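Local coordinates for uncharacterized protein Rv2277c (PDB 5VUG) that is of unknown function but carries a TIM-barrel domain of the glycerophosphodiester phosphodiesterase family, which may hydrolyse phosphoric diesters, at residues 45-49 and 133-138; 23-29 and 99-105; 178-182 and 193-197; 20-24 and 89-93. The contacts are given in a common frame with arbitrary orientation. Residues are numbered along the deposited sequence.

Contact 1: 45-49 and 133-138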
loop_
_atom_site.group_PDB
_atom_site.type_symbol
_atom_site.label_atom_id
_atom_site.label_comp_id
_atom_site.label_asym_id
_atom_site.label_seq_id
_atom_site.Cartn_x
_atom_site.Cartn_y
_atom_site.Cartn_z
ATOM N N THR A 45 -13.677 -15.269 20.439
ATOM C CA THR A 45 -12.261 -15.592 20.281
ATOM C C THR A 45 -11.965 -16.867 21.059
ATOM O O THR A 45 -12.302 -16.955 22.242
ATOM C CB THR A 45 -11.352 -14.476 20.808
ATOM O OG1 THR A 45 -11.945 -13.195 20.569
ATOM C CG2 THR A 45 -10.003 -14.560 20.114
ATOM N N VAL A 46 -11.324 -17.842 20.410
ATOM C CA VAL A 46 -11.203 -19.195 20.951
ATOM C C VAL A 46 -9.730 -19.564 21.136
ATOM O O VAL A 46 -8.907 -19.358 20.233
ATOM C CB VAL A 46 -11.923 -20.229 20.066
ATOM C CG1 VAL A 46 -12.007 -21.567 20.790
ATOM C CG2 VAL A 46 -13.319 -19.716 19.678
ATOM N N GLN A 47 -9.405 -20.092 22.316
ATOM C CA GLN A 47 -8.108 -20.696 22.627
ATOM C C GLN A 47 -8.376 -22.051 23.279
ATOM O O GLN A 47 -9.528 -22.437 23.479
ATOM C CB GLN A 47 -7.230 -19.756 23.476
ATOM C CG GLN A 47 -6.910 -18.436 22.758
ATOM C CD GLN A 47 -5.864 -17.611 23.486
ATOM O OE1 GLN A 47 -4.756 -18.087 23.737
ATOM N NE2 GLN A 47 -6.206 -16.370 23.822
ATOM N N VAL A 48 -7.331 -22.816 23.575
ATOM C CA VAL A 48 -7.512 -24.162 24.107
ATOM C C VAL A 48 -6.742 -24.335 25.416
ATOM O O VAL A 48 -5.600 -23.876 25.556
ATOM C CB VAL A 48 -7.178 -25.259 23.063
ATOM C CG1 VAL A 48 -5.694 -25.229 22.645
ATOM C CG2 VAL A 48 -7.571 -26.634 23.578
ATOM N N SER A 49 -7.383 -24.984 26.383
ATOM C CA SER A 49 -6.760 -25.273 27.666
ATOM C C SER A 49 -5.626 -26.291 27.504
ATOM O O SER A 49 -5.491 -26.965 26.472
ATOM C CB SER A 49 -7.800 -25.857 28.619
ATOM O OG SER A 49 -8.166 -27.170 28.211
ATOM N N PRO A 133 -2.978 -28.080 19.067
ATOM C CA PRO A 133 -4.239 -28.803 18.842
ATOM C C PRO A 133 -5.531 -27.982 18.832
ATOM O O PRO A 133 -6.609 -28.600 18.827
ATOM C CB PRO A 133 -4.278 -29.759 20.033
ATOM C CG PRO A 133 -3.684 -28.947 21.135
ATOM C CD PRO A 133 -2.567 -28.153 20.484
ATOM N N LEU A 134 -5.434 -26.650 18.834
ATOM C CA LEU A 134 -6.631 -25.806 18.870
ATOM C C LEU A 134 -7.623 -26.164 17.761
ATOM O O LEU A 134 -8.819 -26.317 18.015
ATOM C CB LEU A 134 -6.243 -24.322 18.786
ATOM C CG LEU A 134 -7.400 -23.327 18.680
ATOM C CD1 LEU A 134 -8.263 -23.403 19.929
ATOM C CD2 LEU A 134 -6.897 -21.889 18.461
ATOM N N VAL A 135 -7.143 -26.297 16.520
ATOM C CA VAL A 135 -8.053 -26.496 15.390
ATOM C C VAL A 135 -8.810 -27.814 15.532
ATOM O O VAL A 135 -10.036 -27.865 15.369
ATOM C CB VAL A 135 -7.300 -26.376 14.052
ATOM C CG1 VAL A 135 -8.134 -26.907 12.902
ATOM C CG2 VAL A 135 -6.909 -24.906 13.781
ATOM N N SER A 136 -8.097 -28.896 15.864
ATOM C CA SER A 136 -8.759 -30.184 16.070
ATOM C C SER A 136 -9.733 -30.136 17.246
ATOM O O SER A 136 -10.844 -30.683 17.171
ATOM C CB SER A 136 -7.715 -31.281 16.295
ATOM O OG SER A 136 -8.346 -32.538 16.510
ATOM N N ALA A 137 -9.322 -29.512 18.352
ATOM C CA ALA A 137 -10.198 -29.431 19.515
ATOM C C ALA A 137 -11.473 -28.666 19.187
ATOM O O ALA A 137 -12.572 -29.055 19.613
ATOM C CB ALA A 137 -9.451 -28.790 20.690
ATOM N N VAL A 138 -11.353 -27.593 18.403
ATOM C CA VAL A 138 -12.536 -26.835 18.008
ATOM C C VAL A 138 -13.423 -27.664 17.091
ATOM O O VAL A 138 -14.649 -27.704 17.265
ATOM C CB VAL A 138 -12.146 -25.485 17.376
ATOM C CG1 VAL A 138 -13.380 -24.829 16.700
ATOM C CG2 VAL A 138 -11.571 -24.539 18.441
#
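Strand 45-48 and the first turn (134-138) of helix 134-145 cross at 107°, with their axes 8.4 Å apart at the closest point. The CA atoms come nearest at Val-48 and Leu-134, 5.6 Å apart. This is strand-against-helix packing of a TIM barrel. The longer strand 41-48 runs parallel to strand 121-125, and the helix comes after that neighbouring strand. Pro-133, preceded by a cis peptide bond, is the N-cap residue. No hydrogen bond joins the segments; the contact is mainly apolar. Val-46 and Val-48 point at the helix. Gln-47 points away, and its NE2 bonds to Pro-59 O and Tyr-57 O. Leu-134 starts sideways, but its end turns in to the strand backbone, and its CD1 lies 3.6 Å from Gln-47 C. Val-46 CG1 meets Val-138 CG2 at 3.8 Å. Pro-54 of strand 54-56 also touches Val-46, Ala-137 and Val-138. At the end of the strand, Val-48 CG2 rests 4.1 Å from Ala-137 CB, and Val-48 CB is 3.8 Å from Leu-134 CD1.

Contact 2: 23-29 and 99-105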
loop_
_atom_site.group_PDB
_atom_site.type_symbol
_atom_site.label_atom_id
_atom_site.label_comp_id
_atom_site.label_asym_id
_atom_site.label_seq_id
_atom_site.Cartn_x
_atom_site.Cartn_y
_atom_site.Cartn_z
ATOM N N PHE A 23 -20.242 -5.390 27.956
ATOM C CA PHE A 23 -20.067 -6.349 29.039
ATOM C C PHE A 23 -18.726 -7.028 28.836
ATOM O O PHE A 23 -18.159 -6.960 27.739
ATOM C CB PHE A 23 -21.185 -7.404 29.029
ATOM C CG PHE A 23 -22.540 -6.844 29.341
ATOM C CD1 PHE A 23 -22.962 -6.713 30.657
ATOM C CD2 PHE A 23 -23.382 -6.426 28.319
ATOM C CE1 PHE A 23 -24.201 -6.182 30.945
ATOM C CE2 PHE A 23 -24.628 -5.886 28.601
ATOM C CZ PHE A 23 -25.042 -5.773 29.911
ATOM N N PRO A 24 -18.176 -7.692 29.884
ATOM C CA PRO A 24 -16.868 -8.354 29.738
ATOM C C PRO A 24 -16.798 -9.249 28.512
ATOM O O PRO A 24 -17.638 -10.139 28.332
ATOM C CB PRO A 24 -16.746 -9.163 31.035
ATOM C CG PRO A 24 -17.487 -8.303 32.043
ATOM C CD PRO A 24 -18.672 -7.760 31.273
ATOM N N GLU A 25 -15.821 -8.995 27.645
ATOM C CA GLU A 25 -15.782 -9.678 26.361
ATOM C C GLU A 25 -15.631 -11.184 26.547
ATOM O O GLU A 25 -15.031 -11.663 27.513
ATOM C CB GLU A 25 -14.639 -9.139 25.504
ATOM C CG GLU A 25 -13.252 -9.297 26.125
ATOM C CD GLU A 25 -12.167 -8.875 25.180
ATOM O OE1 GLU A 25 -12.106 -7.678 24.849
ATOM O OE2 GLU A 25 -11.383 -9.742 24.752
ATOM N N ASN A 26 -16.199 -11.941 25.611
ATOM C CA ASN A 26 -16.000 -13.385 25.576
ATOM C C ASN A 26 -16.473 -14.090 26.856
ATOM O O ASN A 26 -15.890 -15.091 27.279
ATOM C CB ASN A 26 -14.549 -13.736 25.233
ATOM C CG ASN A 26 -14.230 -13.515 23.765
ATOM O OD1 ASN A 26 -15.012 -13.901 22.884
ATOM N ND2 ASN A 26 -13.070 -12.900 23.488
ATOM N N THR A 27 -17.559 -13.595 27.459
ATOM C CA THR A 27 -18.194 -14.257 28.598
ATOM C C THR A 27 -19.637 -14.612 28.257
ATOM O O THR A 27 -20.235 -14.035 27.351
ATOM C CB THR A 27 -18.181 -13.389 29.871
ATOM O OG1 THR A 27 -18.947 -12.198 29.646
ATOM C CG2 THR A 27 -16.741 -13.034 30.262
ATOM N N VAL A 28 -20.197 -15.570 29.003
ATOM C CA VAL A 28 -21.605 -15.928 28.808
ATOM C C VAL A 28 -22.521 -14.747 29.127
ATOM O O VAL A 28 -23.511 -14.511 28.422
ATOM C CB VAL A 28 -21.974 -17.208 29.584
ATOM C CG1 VAL A 28 -23.502 -17.435 29.579
ATOM C CG2 VAL A 28 -21.232 -18.409 28.980
ATOM N N LEU A 29 -22.189 -13.962 30.161
ATOM C CA LEU A 29 -22.974 -12.758 30.442
ATOM C C LEU A 29 -23.052 -11.861 29.212
ATOM O O LEU A 29 -24.137 -11.405 28.826
ATOM C CB LEU A 29 -22.414 -11.992 31.650
ATOM C CG LEU A 29 -23.182 -10.704 32.005
ATOM C CD1 LEU A 29 -24.595 -11.036 32.433
ATOM C CD2 LEU A 29 -22.485 -9.884 33.091
ATOM N N TYR A 99 -17.197 -5.877 37.885
ATOM C CA TYR A 99 -17.307 -7.328 37.859
ATOM C C TYR A 99 -16.278 -8.039 38.731
ATOM O O TYR A 99 -16.262 -9.273 38.764
ATOM C CB TYR A 99 -17.320 -7.862 36.416
ATOM C CG TYR A 99 -18.540 -7.387 35.662
ATOM C CD1 TYR A 99 -19.756 -8.036 35.805
ATOM C CD2 TYR A 99 -18.486 -6.265 34.836
ATOM C CE1 TYR A 99 -20.887 -7.591 35.135
ATOM C CE2 TYR A 99 -19.610 -5.816 34.163
ATOM C CZ TYR A 99 -20.809 -6.485 34.313
ATOM O OH TYR A 99 -21.941 -6.043 33.653
ATOM N N ARG A 100 -15.436 -7.302 39.459
ATOM C CA ARG A 100 -14.599 -7.959 40.461
ATOM C C ARG A 100 -15.436 -8.555 41.581
ATOM O O ARG A 100 -15.017 -9.531 42.213
ATOM C CB ARG A 100 -13.581 -6.986 41.042
ATOM C CG ARG A 100 -12.527 -6.637 40.053
ATOM C CD ARG A 100 -11.248 -6.168 40.694
ATOM N NE ARG A 100 -10.336 -5.823 39.619
ATOM C CZ ARG A 100 -9.221 -5.127 39.750
ATOM N NH1 ARG A 100 -8.837 -4.672 40.943
ATOM N NH2 ARG A 100 -8.491 -4.889 38.672
ATOM N N GLN A 101 -16.611 -7.989 41.838
ATOM C CA GLN A 101 -17.497 -8.498 42.872
ATOM C C GLN A 101 -18.639 -9.338 42.317
ATOM O O GLN A 101 -19.393 -9.923 43.102
ATOM C CB GLN A 101 -18.058 -7.341 43.709
ATOM C CG GLN A 101 -17.192 -6.081 43.704
ATOM C CD GLN A 101 -15.778 -6.314 44.217
ATOM O OE1 GLN A 101 -15.508 -7.284 44.929
ATOM N NE2 GLN A 101 -14.866 -5.421 43.849
ATOM N N ARG A 102 -18.784 -9.413 40.984
ATOM C CA ARG A 102 -19.809 -10.231 40.331
ATOM C C ARG A 102 -19.105 -10.913 39.159
ATOM O O ARG A 102 -19.195 -10.461 38.016
ATOM C CB ARG A 102 -21.003 -9.392 39.864
ATOM C CG ARG A 102 -22.150 -10.208 39.245
ATOM C CD ARG A 102 -22.209 -10.078 37.717
ATOM N NE ARG A 102 -23.297 -10.860 37.123
ATOM C CZ ARG A 102 -23.131 -12.002 36.459
ATOM N NH1 ARG A 102 -21.919 -12.511 36.289
ATOM N NH2 ARG A 102 -24.186 -12.635 35.957
ATOM N N ALA A 103 -18.409 -12.010 39.455
ATOM C CA ALA A 103 -17.486 -12.597 38.491
ATOM C C ALA A 103 -18.199 -13.066 37.227
ATOM O O ALA A 103 -19.309 -13.609 37.276
ATOM C CB ALA A 103 -16.735 -13.771 39.118
ATOM N N THR A 104 -17.548 -12.829 36.087
ATOM C CA THR A 104 -17.925 -13.407 34.802
ATOM C C THR A 104 -16.790 -14.340 34.392
ATOM O O THR A 104 -15.762 -13.876 33.870
ATOM C CB THR A 104 -18.120 -12.302 33.754
ATOM O OG1 THR A 104 -16.947 -11.477 33.696
ATOM C CG2 THR A 104 -19.320 -11.421 34.098
ATOM N N PRO A 105 -16.905 -15.648 34.627
ATOM C CA PRO A 105 -15.760 -16.543 34.420
ATOM C C PRO A 105 -15.466 -16.779 32.947
ATOM O O PRO A 105 -16.289 -16.529 32.067
ATOM C CB PRO A 105 -16.196 -17.848 35.097
ATOM C CG PRO A 105 -17.679 -17.793 35.131
ATOM C CD PRO A 105 -18.058 -16.339 35.224
HETATM O O HOH W 1 -18.872 -16.819 31.315
#
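Ring and apolar contacts dominate where the loop 99-105 packs against 23-29, which holds a turn and the start of helix 28-36. Pro-24 lies over one face of the Tyr-99 ring in a CH-pi contact, with Pro-24 CG 3.9 Å from the ring centroid. Leu-29 CD2 approaches Tyr-99 CE1 at 3.5 Å and Thr-104 CG2 at 3.7 Å. Tyr-99 OH sits at the edge of the Phe-23 ring, 3.2 Å from Phe-23 CD1. Leu-29 CD1 lies over one face of the Arg-102 guanidinium, 3.9 Å from Arg-102 NH2.

Hydrogen bonds shape the turn from within. Pro-24 to Thr-27 form a type II beta turn, and Thr-27 OG1 donates to Pro-24 O at 2.8 Å. Thr-27 is the N-cap of helix 28-36, its OG1 taking a bond from Ala-30 N. Between the segments the polar link is a water, which accepts from Val-28 N at 2.9 Å and donates to Pro-105 O at 2.7 Å.

Glu-25 and Asn-26, consistent with the Glu-Asn pair of the family motif, have polar partners elsewhere: Glu-25 forms salt bridges with Arg-17 and Arg-58. Apolar packing, a CH-pi contact and one water thus hold the loop, with no direct hydrogen bond.

Contact 3: 178-182 and 193-197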
loop_
_atom_site.group_PDB
_atom_site.type_symbol
_atom_site.label_atom_id
_atom_site.label_comp_id
_atom_site.label_asym_id
_atom_site.label_seq_id
_atom_site.Cartn_x
_atom_site.Cartn_y
_atom_site.Cartn_z
ATOM N N VAL A 178 -5.649 -13.584 1.273
ATOM C CA VAL A 178 -6.341 -13.500 -0.012
ATOM C C VAL A 178 -7.303 -12.317 -0.034
ATOM O O VAL A 178 -7.348 -11.544 -1.003
ATOM C CB VAL A 178 -7.049 -14.831 -0.326
ATOM C CG1 VAL A 178 -7.925 -14.688 -1.572
ATOM C CG2 VAL A 178 -6.017 -15.943 -0.522
ATOM N N THR A 179 -8.090 -12.153 1.033
ATOM C CA THR A 179 -8.995 -11.009 1.122
ATOM C C THR A 179 -8.238 -9.697 0.963
ATOM O O THR A 179 -8.645 -8.819 0.187
ATOM C CB THR A 179 -9.718 -11.037 2.472
ATOM O OG1 THR A 179 -10.569 -12.187 2.539
ATOM C CG2 THR A 179 -10.560 -9.766 2.670
ATOM N N ARG A 180 -7.119 -9.552 1.684
ATOM C CA ARG A 180 -6.339 -8.316 1.618
ATOM C C ARG A 180 -5.785 -8.078 0.218
ATOM O O ARG A 180 -5.777 -6.940 -0.269
ATOM C CB ARG A 180 -5.193 -8.355 2.636
ATOM C CG ARG A 180 -4.421 -7.030 2.764
ATOM C CD ARG A 180 -3.245 -7.114 3.756
ATOM N NE ARG A 180 -2.378 -8.237 3.410
ATOM C CZ ARG A 180 -2.259 -9.352 4.128
ATOM N NH1 ARG A 180 -2.905 -9.489 5.284
ATOM N NH2 ARG A 180 -1.483 -10.332 3.687
ATOM N N GLN A 181 -5.296 -9.136 -0.434
ATOM C CA GLN A 181 -4.777 -9.007 -1.792
ATOM C C GLN A 181 -5.858 -8.516 -2.749
ATOM O O GLN A 181 -5.623 -7.614 -3.561
ATOM C CB GLN A 181 -4.243 -10.356 -2.259
ATOM C CG GLN A 181 -3.616 -10.297 -3.634
ATOM C CD GLN A 181 -2.280 -9.597 -3.607
ATOM O OE1 GLN A 181 -1.341 -10.053 -2.949
ATOM N NE2 GLN A 181 -2.187 -8.474 -4.301
ATOM N N ARG A 182 -7.058 -9.101 -2.664
ATOM C CA ARG A 182 -8.128 -8.700 -3.567
ATOM C C ARG A 182 -8.546 -7.257 -3.310
ATOM O O ARG A 182 -8.763 -6.490 -4.257
ATOM C CB ARG A 182 -9.321 -9.651 -3.444
ATOM C CG ARG A 182 -10.245 -9.576 -4.649
ATOM C CD ARG A 182 -11.466 -10.488 -4.557
ATOM N NE ARG A 182 -11.143 -11.915 -4.499
ATOM C CZ ARG A 182 -11.166 -12.640 -3.385
ATOM N NH1 ARG A 182 -11.484 -12.073 -2.226
ATOM N NH2 ARG A 182 -10.870 -13.928 -3.427
ATOM N N ASP A 193 -8.842 -9.452 -8.601
ATOM C CA ASP A 193 -7.808 -10.470 -8.668
ATOM C C ASP A 193 -7.270 -10.648 -7.251
ATOM O O ASP A 193 -6.935 -9.651 -6.590
ATOM C CB ASP A 193 -6.695 -9.971 -9.593
ATOM C CG ASP A 193 -5.619 -11.012 -9.842
ATOM O OD1 ASP A 193 -5.929 -12.220 -9.804
ATOM O OD2 ASP A 193 -4.456 -10.619 -10.078
ATOM N N PRO A 194 -7.184 -11.888 -6.741
ATOM C CA PRO A 194 -7.625 -13.128 -7.391
ATOM C C PRO A 194 -9.146 -13.198 -7.517
ATOM O O PRO A 194 -9.845 -12.341 -6.976
ATOM C CB PRO A 194 -7.107 -14.220 -6.448
ATOM C CG PRO A 194 -7.025 -13.565 -5.125
ATOM C CD PRO A 194 -6.639 -12.135 -5.394
ATOM N N GLN A 195 -9.647 -14.187 -8.247
ATOM C CA GLN A 195 -11.080 -14.300 -8.428
ATOM C C GLN A 195 -11.753 -14.589 -7.089
ATOM O O GLN A 195 -11.114 -15.081 -6.153
ATOM C CB GLN A 195 -11.397 -15.403 -9.431
ATOM C CG GLN A 195 -11.161 -14.992 -10.877
ATOM C CD GLN A 195 -11.188 -16.177 -11.820
ATOM O OE1 GLN A 195 -12.225 -16.507 -12.394
ATOM N NE2 GLN A 195 -10.042 -16.830 -11.981
ATOM N N PRO A 196 -13.042 -14.266 -6.963
ATOM C CA PRO A 196 -13.759 -14.593 -5.727
ATOM C C PRO A 196 -13.680 -16.080 -5.426
ATOM O O PRO A 196 -13.518 -16.914 -6.322
ATOM C CB PRO A 196 -15.200 -14.176 -6.034
ATOM C CG PRO A 196 -15.064 -13.110 -7.062
ATOM C CD PRO A 196 -13.876 -13.493 -7.898
ATOM N N ASP A 197 -13.783 -16.406 -4.143
ATOM C CA ASP A 197 -13.793 -17.793 -3.711
ATOM C C ASP A 197 -15.228 -18.146 -3.355
ATOM O O ASP A 197 -15.725 -17.691 -2.313
ATOM C CB ASP A 197 -12.882 -17.963 -2.498
ATOM C CG ASP A 197 -12.551 -19.414 -2.214
ATOM O OD1 ASP A 197 -13.155 -20.303 -2.847
ATOM O OD2 ASP A 197 -11.677 -19.666 -1.361
#
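Asp-193 lies in the loop that leads from helix 176-189 to strand 201-205 of the TIM barrel. This loop doubles back along the helix it has just left. The disulfide Cys-192–Cys-237, immediately before the segment, ties its start to helix 232-239. The Asp-193 CA-to-CB bond points away, but Asp-193 O makes a CA-H...O contact with Arg-182 CA at 3.4 Å and takes a hydrogen bond from Asn-185 ND2. Pro-194 follows a cis peptide bond. Its ring packs on the helix, with Pro-194 CG 3.8 Å from Val-178 CG1 and Pro-194 CD 4.0 Å from Gln-181 CG. Gln-181 NE2 bonds to Ala-224 O of the second subunit, which this helix also meets. The CA-to-CB bond of Gln-195 points away, and its backbone O takes part instead. Pro-196 lays its CA over one face of the Arg-182 guanidinium. Asp-197 N lies 3.9 Å from Arg-182 NH2.

Arg-182 is thus the main link. Its NH1 forms a salt bridge with Glu-174, and Phe-238 makes a cation-pi contact. The loop carbonyls meet the edge of the guanidinium: Arg-182 NE donates to Pro-194 O at 2.8 Å, and Arg-182 NH2 to Gln-195 O at 3.0 Å.

Contact 4: 20-24 and 89-93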
loop_
_atom_site.group_PDB
_atom_site.type_symbol
_atom_site.label_atom_id
_atom_site.label_comp_id
_atom_site.label_asym_id
_atom_site.label_seq_id
_atom_site.Cartn_x
_atom_site.Cartn_y
_atom_site.Cartn_z
ATOM N N THR A 20 -17.731 -6.313 23.329
ATOM C CA THR A 20 -16.705 -5.974 24.314
ATOM C C THR A 20 -16.954 -4.638 25.026
ATOM O O THR A 20 -16.504 -4.456 26.164
ATOM C CB THR A 20 -15.342 -6.022 23.606
ATOM O OG1 THR A 20 -14.293 -5.645 24.501
ATOM C CG2 THR A 20 -15.323 -5.108 22.414
ATOM N N ARG A 21 -17.644 -3.690 24.386
ATOM C CA ARG A 21 -17.897 -2.402 25.031
ATOM C C ARG A 21 -18.962 -2.502 26.123
ATOM O O ARG A 21 -18.884 -1.793 27.136
ATOM C CB ARG A 21 -18.310 -1.373 23.976
ATOM C CG ARG A 21 -18.730 -0.031 24.522
ATOM C CD ARG A 21 -17.596 0.687 25.216
ATOM N NE ARG A 21 -17.754 2.139 25.125
ATOM C CZ ARG A 21 -18.637 2.850 25.821
ATOM N NH1 ARG A 21 -19.461 2.253 26.676
ATOM N NH2 ARG A 21 -18.699 4.167 25.664
ATOM N N ASP A 22 -19.946 -3.377 25.949
ATOM C CA ASP A 22 -21.116 -3.408 26.818
ATOM C C ASP A 22 -20.923 -4.255 28.073
ATOM O O ASP A 22 -21.443 -3.903 29.137
ATOM C CB ASP A 22 -22.323 -3.946 26.044
ATOM C CG ASP A 22 -22.753 -3.035 24.905
ATOM O OD1 ASP A 22 -22.361 -1.848 24.878
ATOM O OD2 ASP A 22 -23.507 -3.511 24.033
ATOM N N PHE A 23 -20.242 -5.390 27.956
ATOM C CA PHE A 23 -20.067 -6.349 29.039
ATOM C C PHE A 23 -18.726 -7.028 28.836
ATOM O O PHE A 23 -18.159 -6.960 27.739
ATOM C CB PHE A 23 -21.185 -7.404 29.029
ATOM C CG PHE A 23 -22.540 -6.844 29.341
ATOM C CD1 PHE A 23 -22.962 -6.713 30.657
ATOM C CD2 PHE A 23 -23.382 -6.426 28.319
ATOM C CE1 PHE A 23 -24.201 -6.182 30.945
ATOM C CE2 PHE A 23 -24.628 -5.886 28.601
ATOM C CZ PHE A 23 -25.042 -5.773 29.911
ATOM N N PRO A 24 -18.176 -7.692 29.884
ATOM C CA PRO A 24 -16.868 -8.354 29.738
ATOM C C PRO A 24 -16.798 -9.249 28.512
ATOM O O PRO A 24 -17.638 -10.139 28.332
ATOM C CB PRO A 24 -16.746 -9.163 31.035
ATOM C CG PRO A 24 -17.487 -8.303 32.043
ATOM C CD PRO A 24 -18.672 -7.760 31.273
ATOM N N PHE A 89 -12.641 -5.199 33.522
ATOM C CA PHE A 89 -13.655 -4.482 32.763
ATOM C C PHE A 89 -13.990 -3.162 33.449
ATOM O O PHE A 89 -14.184 -3.109 34.669
ATOM C CB PHE A 89 -14.916 -5.339 32.640
ATOM C CG PHE A 89 -16.032 -4.672 31.873
ATOM C CD1 PHE A 89 -16.144 -4.841 30.501
ATOM C CD2 PHE A 89 -16.967 -3.880 32.522
ATOM C CE1 PHE A 89 -17.164 -4.234 29.793
ATOM C CE2 PHE A 89 -17.983 -3.271 31.817
ATOM C CZ PHE A 89 -18.087 -3.450 30.453
ATOM N N THR A 90 -14.053 -2.089 32.673
ATOM C CA THR A 90 -14.536 -0.819 33.194
ATOM C C THR A 90 -15.661 -0.297 32.315
ATOM O O THR A 90 -15.693 -0.544 31.105
ATOM C CB THR A 90 -13.423 0.243 33.321
ATOM O OG1 THR A 90 -12.912 0.568 32.025
ATOM C CG2 THR A 90 -12.285 -0.261 34.199
ATOM N N THR A 91 -16.609 0.416 32.956
ATOM C CA THR A 91 -17.670 1.169 32.303
ATOM C C THR A 91 -17.253 2.628 32.236
ATOM O O THR A 91 -16.839 3.190 33.263
ATOM C CB THR A 91 -18.958 1.054 33.114
ATOM O OG1 THR A 91 -19.414 -0.304 33.112
ATOM C CG2 THR A 91 -20.042 1.948 32.530
ATOM N N PRO A 92 -17.338 3.271 31.071
ATOM C CA PRO A 92 -16.824 4.641 30.944
ATOM C C PRO A 92 -17.499 5.597 31.917
ATOM O O PRO A 92 -18.681 5.464 32.240
ATOM C CB PRO A 92 -17.148 5.009 29.493
ATOM C CG PRO A 92 -17.235 3.694 28.791
ATOM C CD PRO A 92 -17.832 2.746 29.788
ATOM N N GLY A 93 -16.717 6.561 32.402
ATOM C CA GLY A 93 -17.205 7.523 33.368
ATOM C C GLY A 93 -17.344 6.954 34.765
ATOM O O GLY A 93 -17.152 7.667 35.756
HETATM O O HOH W 2 -16.781 -0.510 28.432
#
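Phe-89 lays one face of its ring over Pro-24, with Pro-24 CD 4.0 Å from the ring centroid and 14° off the normal. This CH-pi contact joins two loops of the TIM barrel. One runs from strand 12-16 to helix 28-36, and the other is the long excursion between helices 77-80 and 109-114. Thr-20 O and Arg-21 O lie near the plane of the Phe-89 ring, at its edge. Phe-23 C is 3.3 Å from Phe-89 CE1. Tyr-99 also meets the Phe-89 ring, their planes about 75° apart. Asp-22 points away, and its carboxylate binds Ser-272 OG and Leu-274 N.

Farther out, the CA-to-CB bond of Arg-21 points away, but its end curls back to Pro-92. Pro-92 CG lies over one face of the guanidinium, 3.4 Å from Arg-21 CZ. No direct hydrogen bond crosses. A water bridges the backbones, donating to Arg-21 O at 2.8 Å and to Thr-90 O at 2.9 Å.

How the contacts relate
Contacts 2 and 4 are neighbours. They share Phe-23 and Pro-24, their centres are about 10 Å apart, and Tyr-99 packs on Phe-89. Both set the excursion between helices 77-80 and 109-114 against the loop before helix 28-36, contact 2 also against that helix, using proline on aromatic rings and single waters. Contact 2 is partly buried, contact 4 at the surface. Contact 1 is also partly buried but mainly apolar, as suits a barrel strand under a helix. It touches contact 2 through Asn-26 OD1 and Thr-45 N. Contact 3 is a surface contact, its centre about 38 Å from that of contact 2. It alone has direct hydrogen bonds between its segments and borders the second subunit.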